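Local atomic coordinates of MB2760 (Mycobacterium tuberculosis, PDB entry 2BNG), a protein that hydrolyses long or bulky lipophilic epoxides, such as 9,10-epoxystearic acid and cholesterol 5,6-oxide, in vitro. Residues Ala85-Glu90 with Phe110-Gly115. Residues are numbered along the deposited sequence; the frame is centred on the assembly and turned at random.
Sequences AAVLTE and FEVDDG
A85 opens the pairing with V112 where strands 86-97 and 100-113, a long antiparallel hairpin in the curved sheet of this limonene epoxide hydrolase (NTF2-like) fold, reach their open ends. A85 O accepts a hydrogen bond from V112 N at 3.1 Å, the donor tilted out of the carbonyl plane, while E111 CA lends the same oxygen a longer C-H...O contact. A86 faces E111 as a non-hydrogen-bonded pair. A86 CB lies 4.3 Å from E111 CG, and from there the glutamate runs on extended to a salt bridge with R79 of the second subunit. A86 packs on that same arginine, so the face carrying A86 and E111 meets the second subunit here.

V87 turns to the other face and forms the hydrogen-bonded pair with F110. V87 N reaches F110 O at 2.9 Å from above that carbonyl's plane, whereas F110 N meets V87 O at 2.8 Å within the carbonyl plane. CG1 of V87 stands anti to the backbone N (chi1 174°), which sets CG2 anti to the carbonyl carbon; V87 CG2 meets V112 CG1 at 4.1 Å, and both valines pack against A17 of helix 13-30.

T89, two residues on, approaches the F110 ring. That ring meets the W120 ring with the planes nearly parallel and lies close to D122, the likely proton acceptor of the active site. The threonine comes in at the ring's edge, near its plane, with T89 CG2 3.7 Å from F110 CE1.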
loop_
_atom_site.group_PDB
_atom_site.type_symbol
_atom_site.label_atom_id
_atom_site.label_comp_id
_atom_site.label_asym_id
_atom_site.label_seq_id
_atom_site.Cartn_x
_atom_site.Cartn_y
_atom_site.Cartn_z
ATOM N N ALA C 85 -27.363 3.242 31.591
ATOM C CA ALA C 85 -27.148 1.827 31.852
ATOM C C ALA C 85 -28.089 0.927 31.011
ATOM O O ALA C 85 -27.853 -0.263 30.896
ATOM C CB ALA C 85 -27.298 1.534 33.353
ATOM N N ALA C 86 -29.152 1.490 30.445
ATOM C CA ALA C 86 -30.045 0.707 29.576
ATOM C C ALA C 86 -29.511 0.530 28.124
ATOM O O ALA C 86 -28.945 1.457 27.543
ATOM C CB ALA C 86 -31.439 1.302 29.561
ATOM N N VAL C 87 -29.723 -0.663 27.567
ATOM C CA VAL C 87 -29.304 -1.015 26.220
ATOM C C VAL C 87 -30.534 -1.563 25.478
ATOM O O VAL C 87 -31.290 -2.399 26.017
ATOM C CB VAL C 87 -28.140 -2.071 26.238
ATOM C CG1 VAL C 87 -27.797 -2.567 24.834
ATOM C CG2 VAL C 87 -26.886 -1.501 26.940
ATOM N N LEU C 88 -30.744 -1.064 24.256
ATOM C CA LEU C 88 -31.861 -1.488 23.408
ATOM C C LEU C 88 -31.343 -2.173 22.161
ATOM O O LEU C 88 -30.303 -1.798 21.620
ATOM C CB LEU C 88 -32.778 -0.320 23.004
ATOM C CG LEU C 88 -33.387 0.514 24.136
ATOM C CD1 LEU C 88 -32.528 1.734 24.319
ATOM C CD2 LEU C 88 -34.827 0.926 23.869
ATOM N N THR C 89 -32.120 -3.117 21.652
ATOM C CA THR C 89 -31.621 -4.041 20.689
ATOM C C THR C 89 -32.739 -4.380 19.671
ATOM O O THR C 89 -33.876 -4.639 20.053
ATOM C CB THR C 89 -31.077 -5.193 21.575
ATOM O OG1 THR C 89 -29.813 -5.642 21.196
ATOM C CG2 THR C 89 -31.811 -6.288 21.637
ATOM N N GLU C 90 -32.441 -4.281 18.373
ATOM C CA GLU C 90 -33.364 -4.729 17.319
ATOM C C GLU C 90 -32.712 -5.937 16.666
ATOM O O GLU C 90 -31.618 -5.821 16.102
ATOM C CB GLU C 90 -33.633 -3.630 16.277
ATOM C CG GLU C 90 -34.654 -4.035 15.197
ATOM C CD GLU C 90 -34.623 -3.175 13.909
ATOM O OE1 GLU C 90 -33.595 -2.535 13.585
ATOM O OE2 GLU C 90 -35.640 -3.156 13.188
ATOM N N PHE C 110 -32.053 -4.300 27.880
ATOM C CA PHE C 110 -31.182 -4.773 28.946
ATOM C C PHE C 110 -30.856 -3.629 29.859
ATOM O O PHE C 110 -30.940 -2.460 29.456
ATOM C CB PHE C 110 -29.885 -5.351 28.362
ATOM C CG PHE C 110 -30.114 -6.418 27.335
ATOM C CD1 PHE C 110 -30.564 -6.099 26.054
ATOM C CD2 PHE C 110 -29.887 -7.756 27.645
ATOM C CE1 PHE C 110 -30.776 -7.101 25.092
ATOM C CE2 PHE C 110 -30.090 -8.756 26.693
ATOM C CZ PHE C 110 -30.528 -8.429 25.405
ATOM N N GLU C 111 -30.496 -3.978 31.087
ATOM C CA GLU C 111 -29.809 -3.066 31.976
ATOM C C GLU C 111 -28.519 -3.713 32.437
ATOM O O GLU C 111 -28.487 -4.881 32.840
ATOM C CB GLU C 111 -30.688 -2.681 33.172
ATOM C CG GLU C 111 -31.247 -1.289 33.041
ATOM C CD GLU C 111 -32.506 -1.100 33.841
ATOM O OE1 GLU C 111 -32.576 -1.627 34.968
ATOM O OE2 GLU C 111 -33.437 -0.422 33.349
ATOM N N VAL C 112 -27.440 -2.953 32.355
ATOM C CA VAL C 112 -26.161 -3.462 32.805
ATOM C C VAL C 112 -25.538 -2.585 33.884
ATOM O O VAL C 112 -25.535 -1.359 33.808
ATOM C CB VAL C 112 -25.186 -3.891 31.618
ATOM C CG1 VAL C 112 -25.795 -3.645 30.233
ATOM C CG2 VAL C 112 -23.805 -3.288 31.758
ATOM N N ASP C 113 -25.053 -3.256 34.914
ATOM C CA ASP C 113 -24.489 -2.623 36.079
ATOM C C ASP C 113 -23.147 -3.302 36.266
ATOM O O ASP C 113 -23.085 -4.496 36.574
ATOM C CB ASP C 113 -25.415 -2.852 37.286
ATOM C CG ASP C 113 -24.809 -2.382 38.615
ATOM O OD1 ASP C 113 -24.055 -1.380 38.633
ATOM O OD2 ASP C 113 -25.108 -2.993 39.670
ATOM N N ASP C 114 -22.071 -2.554 36.015
ATOM C CA ASP C 114 -20.742 -3.011 36.384
ATOM C C ASP C 114 -20.367 -4.220 35.515
ATOM O O ASP C 114 -19.905 -5.256 36.014
ATOM C CB ASP C 114 -20.779 -3.377 37.873
ATOM C CG ASP C 114 -19.655 -2.779 38.622
ATOM O OD1 ASP C 114 -18.623 -3.379 38.539
ATOM O OD2 ASP C 114 -19.727 -1.726 39.294
ATOM N N GLY C 115 -20.608 -4.094 34.212
ATOM C CA GLY C 115 -20.363 -5.192 33.278
ATOM C C GLY C 115 -21.322 -6.372 33.381
ATOM O O GLY C 115 -21.275 -7.274 32.547
#